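Local coordinates for protein aldose 1-epimerase (PDB 3NRE) that probably interconverts the alpha and beta anomers of free aldose sugars, at residues Gly25-Thr30 and Leu34-Lys39; Ala162-Tyr167 and Pro231-Phe236. All blocks are in the same frame, centred on the assembly; numbering follows the deposited sequence.

Contact 1: Gly25-Thr30 and Leu34-Lys39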
ATOM      1  N   GLY A  25       8.407  -8.098   8.677  1.00 18.66           N
ATOM      2  CA  GLY A  25       7.790  -9.379   8.979  1.00 19.24           C
ATOM      3  C   GLY A  25       6.560  -9.201   9.841  1.00 20.29           C
ATOM      4  O   GLY A  25       6.480  -8.279  10.625  1.00 19.66           O
ATOM      5  N   PHE A  26       5.613 -10.118   9.666  1.00 21.79           N
ATOM      6  CA  PHE A  26       4.428 -10.210  10.488  1.00 20.42           C
ATOM      7  C   PHE A  26       4.088 -11.694  10.558  1.00 22.79           C
ATOM      8  O   PHE A  26       3.855 -12.337   9.518  1.00 23.45           O
ATOM      9  CB  PHE A  26       3.291  -9.400   9.843  1.00 21.87           C
ATOM     10  CG  PHE A  26       2.031  -9.362  10.647  1.00 20.54           C
ATOM     11  CD1 PHE A  26       2.060  -9.381  12.028  1.00 25.03           C
ATOM     12  CD2 PHE A  26       0.804  -9.215  10.020  1.00 23.40           C
ATOM     13  CE1 PHE A  26       0.858  -9.338  12.772  1.00 30.17           C
ATOM     14  CE2 PHE A  26      -0.380  -9.159  10.757  1.00 25.72           C
ATOM     15  CZ  PHE A  26      -0.371  -9.229  12.104  1.00 24.55           C
ATOM     16  N   TRP A  27       4.141 -12.240  11.776  1.00 22.51           N
ATOM     17  CA  TRP A  27       4.032 -13.670  11.999  1.00 23.64           C
ATOM     18  C   TRP A  27       3.083 -14.003  13.155  1.00 26.90           C
ATOM     19  O   TRP A  27       2.880 -13.202  14.054  1.00 24.86           O
ATOM     20  CB  TRP A  27       5.372 -14.289  12.375  1.00 26.27           C
ATOM     21  CG  TRP A  27       6.512 -14.130  11.438  1.00 22.23           C
ATOM     22  CD1 TRP A  27       6.905 -15.014  10.438  1.00 26.87           C
ATOM     23  CD2 TRP A  27       7.473 -13.062  11.421  1.00 23.47           C
ATOM     24  NE1 TRP A  27       8.015 -14.526   9.809  1.00 27.82           N
ATOM     25  CE2 TRP A  27       8.376 -13.333  10.379  1.00 26.06           C
ATOM     26  CE3 TRP A  27       7.673 -11.934  12.208  1.00 24.91           C
ATOM     27  CZ2 TRP A  27       9.507 -12.534  10.139  1.00 28.46           C
ATOM     28  CZ3 TRP A  27       8.760 -11.093  11.928  1.00 25.06           C
ATOM     29  CH2 TRP A  27       9.676 -11.425  10.925  1.00 27.38           C
ATOM     30  N   ARG A  28       2.465 -15.176  13.045  1.00 27.94           N
ATOM     31  CA  ARG A  28       1.753 -15.783  14.161  0.50 30.91           C
ATOM     32  C   ARG A  28       2.536 -17.039  14.441  1.00 31.07           C
ATOM     33  O   ARG A  28       2.613 -17.914  13.584  1.00 31.27           O
ATOM     34  CB  ARG A  28       0.312 -16.094  13.785  0.50 31.85           C
ATOM     35  CG  ARG A  28      -0.533 -16.482  14.994  0.50 35.89           C
ATOM     36  CD  ARG A  28      -1.610 -17.442  14.586  0.50 42.54           C
ATOM     37  NE  ARG A  28      -1.048 -18.613  13.906  0.50 45.49           N
ATOM     38  CZ  ARG A  28      -1.463 -19.056  12.728  0.50 43.45           C
ATOM     39  NH1 ARG A  28      -2.459 -18.437  12.107  0.50 45.20           N
ATOM     40  NH2 ARG A  28      -0.893 -20.125  12.189  0.50 43.18           N
ATOM     41  N   ASP A  29       3.187 -17.105  15.612  1.00 32.07           N
ATOM     42  CA  ASP A  29       4.169 -18.165  15.879  1.00 32.79           C
ATOM     43  C   ASP A  29       5.191 -18.098  14.729  1.00 30.87           C
ATOM     44  O   ASP A  29       5.675 -17.000  14.458  1.00 30.83           O
ATOM     45  CB  ASP A  29       3.489 -19.557  16.025  1.00 37.43           C
ATOM     46  CG  ASP A  29       2.705 -19.680  17.310  1.00 46.00           C
ATOM     47  OD1 ASP A  29       3.209 -19.132  18.323  1.00 48.82           O
ATOM     48  OD2 ASP A  29       1.609 -20.304  17.316  1.00 45.07           O
ATOM     49  N   THR A  30       5.465 -19.206  14.025  1.00 32.15           N
ATOM     50  CA  THR A  30       6.437 -19.222  12.919  1.00 31.83           C
ATOM     51  C   THR A  30       5.769 -19.054  11.529  1.00 32.59           C
ATOM     52  O   THR A  30       6.459 -19.086  10.502  1.00 34.19           O
ATOM     53  CB  THR A  30       7.277 -20.498  12.929  1.00 37.57           C
ATOM     54  OG1 THR A  30       6.411 -21.625  12.756  1.00 38.98           O
ATOM     55  CG2 THR A  30       8.081 -20.632  14.278  1.00 39.48           C
ATOM     56  N   LEU A  34       2.417 -11.970   6.411  1.00 22.25           N
ATOM     57  CA  LEU A  34       2.896 -11.240   5.251  1.00 20.83           C
ATOM     58  C   LEU A  34       4.189 -11.933   4.819  1.00 22.34           C
ATOM     59  O   LEU A  34       4.851 -12.651   5.592  1.00 21.94           O
ATOM     60  CB  LEU A  34       3.207  -9.778   5.620  1.00 21.23           C
ATOM     61  CG  LEU A  34       2.109  -8.812   6.033  1.00 19.89           C
ATOM     62  CD1 LEU A  34       2.650  -7.442   6.465  1.00 21.41           C
ATOM     63  CD2 LEU A  34       1.059  -8.709   4.870  1.00 22.29           C
ATOM     64  N   ARG A  35       4.563 -11.733   3.560  1.00 20.39           N
ATOM     65  CA  ARG A  35       5.764 -12.268   3.026  1.00 21.95           C
ATOM     66  C   ARG A  35       6.932 -11.784   3.911  1.00 22.46           C
ATOM     67  O   ARG A  35       7.076 -10.609   4.097  1.00 22.03           O
ATOM     68  CB  ARG A  35       5.972 -11.738   1.590  1.00 22.52           C
ATOM     69  CG  ARG A  35       7.273 -12.107   0.984  1.00 26.97           C
ATOM     70  CD  ARG A  35       7.527 -11.475  -0.355  1.00 25.42           C
ATOM     71  NE  ARG A  35       7.898 -10.067  -0.244  1.00 21.73           N
ATOM     72  CZ  ARG A  35       8.310  -9.360  -1.288  1.00 21.87           C
ATOM     73  NH1 ARG A  35       8.323  -9.914  -2.479  1.00 24.57           N
ATOM     74  NH2 ARG A  35       8.657  -8.097  -1.160  1.00 20.79           N
ATOM     75  N   PRO A  36       7.807 -12.681   4.372  1.00 20.99           N
ATOM     76  CA  PRO A  36       8.935 -12.195   5.183  1.00 22.43           C
ATOM     77  C   PRO A  36       9.817 -11.258   4.375  1.00 20.78           C
ATOM     78  O   PRO A  36      10.185 -11.617   3.249  1.00 23.81           O
ATOM     79  CB  PRO A  36       9.700 -13.501   5.539  1.00 22.98           C
ATOM     80  CG  PRO A  36       8.666 -14.493   5.582  1.00 25.65           C
ATOM     81  CD  PRO A  36       7.722 -14.147   4.428  1.00 24.35           C
ATOM     82  N   GLY A  37      10.183 -10.108   4.958  1.00 20.12           N
ATOM     83  CA  GLY A  37      11.137  -9.211   4.295  1.00 21.33           C
ATOM     84  C   GLY A  37      12.562  -9.680   4.294  1.00 22.48           C
ATOM     85  O   GLY A  37      12.987 -10.494   5.130  1.00 21.94           O
ATOM     86  N   LYS A  38      13.341  -9.182   3.336  1.00 22.19           N
ATOM     87  CA  LYS A  38      14.764  -9.464   3.293  1.00 23.83           C
ATOM     88  C   LYS A  38      15.622  -8.590   4.172  1.00 22.91           C
ATOM     89  O   LYS A  38      16.841  -8.849   4.279  1.00 23.33           O
ATOM     90  CB  LYS A  38      15.317  -9.334   1.860  1.00 26.21           C
ATOM     91  CG  LYS A  38      14.662 -10.294   0.910  1.00 29.86           C
ATOM     92  CD  LYS A  38      15.372 -10.234  -0.460  1.00 37.22           C
ATOM     93  CE  LYS A  38      15.038 -11.412  -1.383  1.00 49.80           C
ATOM     94  NZ  LYS A  38      15.893 -11.282  -2.636  1.00 36.95           N
ATOM     95  N   LYS A  39      15.058  -7.556   4.776  1.00 22.31           N
ATOM     96  CA  LYS A  39      15.833  -6.655   5.629  1.00 23.75           C
ATOM     97  C   LYS A  39      17.055  -6.110   4.882  1.00 22.72           C
ATOM     98  O   LYS A  39      18.183  -6.024   5.430  1.00 26.01           O
ATOM     99  CB  LYS A  39      16.183  -7.318   6.981  1.00 25.82           C
ATOM    100  CG  LYS A  39      14.935  -7.660   7.778  1.00 25.16           C
ATOM    101  CD  LYS A  39      15.182  -8.385   9.108  1.00 25.96           C
ATOM    102  CE  LYS A  39      13.832  -8.534   9.889  1.00 27.67           C
ATOM    103  NZ  LYS A  39      14.042  -9.345  11.169  1.00 31.08           N
TER
HETATM  104  O   HOH W   1       6.457 -12.201   7.663  1.00 22.49           O

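Contact 2: Ala162-Tyr167 and Pro231-Phe236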
ATOM      1  N   ALA A 162     -12.831  -9.077  -2.336  1.00 29.89           N
ATOM      2  CA  ALA A 162     -12.704  -7.631  -2.206  1.00 28.26           C
ATOM      3  C   ALA A 162     -13.685  -6.987  -3.206  1.00 29.72           C
ATOM      4  O   ALA A 162     -13.491  -7.061  -4.409  1.00 29.53           O
ATOM      5  CB  ALA A 162     -11.258  -7.169  -2.516  1.00 26.61           C
ATOM      6  N   GLN A 163     -14.761  -6.422  -2.692  1.00 31.18           N
ATOM      7  CA  GLN A 163     -15.801  -5.791  -3.519  1.00 31.93           C
ATOM      8  C   GLN A 163     -15.245  -4.873  -4.589  1.00 32.98           C
ATOM      9  O   GLN A 163     -14.334  -4.122  -4.318  1.00 31.19           O
ATOM     10  CB  GLN A 163     -16.755  -5.014  -2.602  1.00 34.84           C
ATOM     11  CG  GLN A 163     -17.814  -4.176  -3.318  1.00 38.07           C
ATOM     12  CD  GLN A 163     -18.658  -3.399  -2.312  1.00 46.37           C
ATOM     13  OE1 GLN A 163     -19.403  -3.998  -1.531  1.00 48.48           O
ATOM     14  NE2 GLN A 163     -18.512  -2.069  -2.300  1.00 41.78           N
ATOM     15  N   ALA A 164     -15.794  -4.946  -5.803  1.00 33.50           N
ATOM     16  CA  ALA A 164     -15.389  -4.088  -6.899  1.00 34.37           C
ATOM     17  C   ALA A 164     -16.509  -3.970  -7.906  1.00 34.48           C
ATOM     18  O   ALA A 164     -17.199  -4.951  -8.199  1.00 38.98           O
ATOM     19  CB  ALA A 164     -14.110  -4.610  -7.589  1.00 31.91           C
ATOM     20  N   SER A 165     -16.703  -2.757  -8.410  1.00 35.56           N
ATOM     21  CA  SER A 165     -17.733  -2.504  -9.416  1.00 38.17           C
ATOM     22  C   SER A 165     -17.160  -2.225 -10.790  1.00 39.38           C
ATOM     23  O   SER A 165     -17.932  -1.909 -11.711  1.00 37.72           O
ATOM     24  CB  SER A 165     -18.609  -1.320  -8.968  1.00 40.77           C
ATOM     25  OG  SER A 165     -17.841  -0.134  -8.954  1.00 41.57           O
ATOM     26  N   GLY A 166     -15.818  -2.265 -10.903  1.00 31.79           N
ATOM     27  CA  GLY A 166     -15.146  -2.061 -12.150  1.00 30.59           C
ATOM     28  C   GLY A 166     -13.662  -2.027 -11.944  1.00 29.17           C
ATOM     29  O   GLY A 166     -13.206  -2.099 -10.817  1.00 29.32           O
ATOM     30  N   TYR A 167     -12.933  -1.939 -13.041  1.00 28.22           N
ATOM     31  CA  TYR A 167     -11.471  -1.919 -12.966  1.00 26.30           C
ATOM     32  C   TYR A 167     -10.871  -1.140 -14.112  1.00 28.83           C
ATOM     33  O   TYR A 167     -11.538  -0.836 -15.082  1.00 27.32           O
ATOM     34  CB  TYR A 167     -10.909  -3.341 -12.944  1.00 25.79           C
ATOM     35  CG  TYR A 167     -10.757  -4.033 -14.279  1.00 30.00           C
ATOM     36  CD1 TYR A 167     -11.835  -4.179 -15.138  1.00 29.89           C
ATOM     37  CD2 TYR A 167      -9.549  -4.562 -14.671  1.00 25.94           C
ATOM     38  CE1 TYR A 167     -11.707  -4.835 -16.361  1.00 34.70           C
ATOM     39  CE2 TYR A 167      -9.404  -5.196 -15.894  1.00 32.62           C
ATOM     40  CZ  TYR A 167     -10.474  -5.340 -16.721  1.00 34.19           C
ATOM     41  OH  TYR A 167     -10.323  -5.982 -17.926  1.00 36.32           O
ATOM     42  N   PRO A 231     -11.566   3.505  -1.264  1.00 33.51           N
ATOM     43  CA  PRO A 231     -12.420   3.289  -2.443  1.00 32.57           C
ATOM     44  C   PRO A 231     -11.793   2.447  -3.559  1.00 30.30           C
ATOM     45  O   PRO A 231     -12.518   2.011  -4.463  1.00 29.37           O
ATOM     46  CB  PRO A 231     -12.620   4.702  -2.956  1.00 35.36           C
ATOM     47  CG  PRO A 231     -11.343   5.374  -2.642  1.00 31.34           C
ATOM     48  CD  PRO A 231     -11.023   4.871  -1.243  1.00 29.78           C
ATOM     49  N   CYS A 232     -10.461   2.258  -3.524  1.00 28.02           N
ATOM     50  CA  CYS A 232      -9.751   1.548  -4.587  0.60 27.11           C
ATOM     51  C   CYS A 232      -8.703   0.626  -4.001  1.00 22.51           C
ATOM     52  O   CYS A 232      -8.176   0.903  -2.947  1.00 25.14           O
ATOM     53  CB  CYS A 232      -9.084   2.544  -5.522  0.60 26.34           C
ATOM     54  SG  CYS A 232     -10.232   3.646  -6.354  0.60 28.77           S
ATOM     55  N   TYR A 233      -8.430  -0.467  -4.711  1.00 24.95           N
ATOM     56  CA  TYR A 233      -7.326  -1.384  -4.371  1.00 24.15           C
ATOM     57  C   TYR A 233      -6.629  -1.776  -5.674  1.00 25.39           C
ATOM     58  O   TYR A 233      -7.259  -1.844  -6.730  1.00 23.58           O
ATOM     59  CB  TYR A 233      -7.826  -2.615  -3.591  1.00 23.06           C
ATOM     60  CG  TYR A 233      -8.767  -3.596  -4.291  1.00 21.96           C
ATOM     61  CD1 TYR A 233      -8.279  -4.678  -5.022  1.00 26.25           C
ATOM     62  CD2 TYR A 233     -10.163  -3.517  -4.155  1.00 23.16           C
ATOM     63  CE1 TYR A 233      -9.155  -5.592  -5.643  1.00 23.28           C
ATOM     64  CE2 TYR A 233     -11.012  -4.442  -4.747  1.00 26.49           C
ATOM     65  CZ  TYR A 233     -10.512  -5.460  -5.496  1.00 27.92           C
ATOM     66  OH  TYR A 233     -11.341  -6.381  -6.083  1.00 28.21           O
ATOM     67  N   PHE A 234      -5.314  -2.030  -5.591  1.00 22.51           N
ATOM     68  CA  PHE A 234      -4.570  -2.654  -6.682  1.00 19.81           C
ATOM     69  C   PHE A 234      -4.244  -4.104  -6.325  1.00 19.47           C
ATOM     70  O   PHE A 234      -4.044  -4.453  -5.176  1.00 21.96           O
ATOM     71  CB  PHE A 234      -3.242  -1.881  -6.995  1.00 19.68           C
ATOM     72  CG  PHE A 234      -3.335  -0.895  -8.159  1.00 20.02           C
ATOM     73  CD1 PHE A 234      -3.993   0.327  -7.994  1.00 22.92           C
ATOM     74  CD2 PHE A 234      -2.777  -1.171  -9.392  1.00 25.77           C
ATOM     75  CE1 PHE A 234      -4.096   1.229  -9.045  1.00 27.10           C
ATOM     76  CE2 PHE A 234      -2.879  -0.259 -10.416  1.00 24.64           C
ATOM     77  CZ  PHE A 234      -3.515   0.929 -10.251  1.00 26.99           C
ATOM     78  N   ILE A 235      -4.210  -4.956  -7.322  1.00 20.74           N
ATOM     79  CA  ILE A 235      -3.744  -6.317  -7.175  1.00 23.86           C
ATOM     80  C   ILE A 235      -2.482  -6.408  -8.023  1.00 23.59           C
ATOM     81  O   ILE A 235      -2.470  -5.983  -9.203  1.00 22.46           O
ATOM     82  CB  ILE A 235      -4.728  -7.355  -7.720  1.00 23.59           C
ATOM     83  CG1 ILE A 235      -6.041  -7.338  -6.951  1.00 27.16           C
ATOM     84  CG2 ILE A 235      -4.120  -8.773  -7.709  1.00 23.31           C
ATOM     85  CD1 ILE A 235      -5.926  -7.656  -5.427  1.00 28.15           C
ATOM     86  N   PHE A 236      -1.447  -6.996  -7.433  1.00 20.35           N
ATOM     87  CA  PHE A 236      -0.228  -7.348  -8.118  1.00 21.77           C
ATOM     88  C   PHE A 236       0.063  -8.842  -7.992  1.00 20.62           C
ATOM     89  O   PHE A 236       0.089  -9.378  -6.883  1.00 21.94           O
ATOM     90  CB  PHE A 236       0.957  -6.515  -7.552  1.00 20.91           C
ATOM     91  CG  PHE A 236       2.220  -6.789  -8.271  1.00 22.45           C
ATOM     92  CD1 PHE A 236       2.291  -6.551  -9.620  1.00 23.12           C
ATOM     93  CD2 PHE A 236       3.304  -7.318  -7.640  1.00 24.75           C
ATOM     94  CE1 PHE A 236       3.427  -6.829 -10.321  1.00 24.54           C
ATOM     95  CE2 PHE A 236       4.476  -7.619  -8.345  1.00 26.47           C
ATOM     96  CZ  PHE A 236       4.541  -7.358  -9.679  1.00 22.40           C
TER

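Contact 1: Gly25-Thr30 and Leu34-Lys39
F26 and L34 meet through both backbone and side chains. The N-H of L34 points to F26 O in a weak hydrogen bond, 3.4 Å from L34 N to F26 O and fairly straight at 164°. Beside it the L34 side chain lies against the base of F26, with L34 CD1 4.0 Å from F26 CB. F26 CG is anti to the backbone N (chi1 -177°), which leads the end of the phenyl ring away from 34-39. L34 CG comes at the edge of that ring, near its plane. A water adds a second polar link. It accepts from F26 N at 3.0 Å and donates to L34 O at 2.7 Å. Two peptide groups that do not bond directly are thus joined through one molecule.

The same water lies above the plane of the W27 indole, near the rim. G25 CA is on that face too, 3.3 Å above the plane of the W27 ring. P36 gives a lighter touch, its CG 4.3 Å from W27 NE1 and oblique to the ring.

Further out, K13 makes a cation-pi contact with W27, and K39 forms a salt bridge with D15. A bound di(hydroxyethyl)ether, probably from the crystallisation liquor, lies close to the W27 side chain. F26 also has a backbone hydrogen bond with L33, so the contact continues the pairing of the beta hairpin just as its second strand runs into a loop. Strand 22-28 is flanked by strand 12-17, whose L14 packs on F26. On the other segment, L34 rests on P150 and F152 of strand 142-153, so the hairpin is joined to a second sheet.

Contact 2: Ala162-Tyr167 and Pro231-Phe236
Y233 reaches from its strand to A162, in the beta-sandwich fold of the galactose mutarotase clan. The tight part is the tyrosine ring. The methyl of A162 sits over one face as a CH-pi contact, its CB 3.9 Å from the Y233 ring centroid and 29° off the normal. The first torsion of Y233 (chi1 65°) sets CG between the backbone N and the carbonyl carbon and turns the ring across to the A162-A164 backbone. There Y233 OH comes within 2.8 Å of A162 O. A hydrogen bond between them would be weak and is not settled, since the one proton has another acceptor within reach. A164 CB lies 3.6 Å from the same Y233 OH. F204 stacks on the ring and W207 meets it edge-to-face. Replacing Y233 with an alanine would remove ring and hydroxyl, and is likely to open a gap beside A162, F204 and W207 and cost A162 O a possible donor.

The looser side is at Q163. This residue is exposed, its CB points away from 231-236, and its NE2 bonds to G206 O. Its carbonyl turns inward instead. Q163 O lies in the plane of the Y233 ring, 3.4 Å from Y233 CE2, buried and with no hydrogen-bond partner in the model.

From the N terminus the chain runs through strands 4-9 and 12-17, then strand 22-28, turns, and comes back through the short strand 31-32. Contact 1 closes this local loop and ties the N-terminal four-stranded sheet to the loop leading to strand 48-51. Contact 2 opens much later. Its first segment passes from strand 159-162 of the nine-stranded sheet to strand 166-170 of the eight-stranded one. After 63 more residues, strand 232-237 closes the loop and ties that link between sheets to the eight-stranded one. The two contacts follow in series and neither nest nor cross. The centres of contacts 1 and 2 are 25 Å apart, and they do not touch.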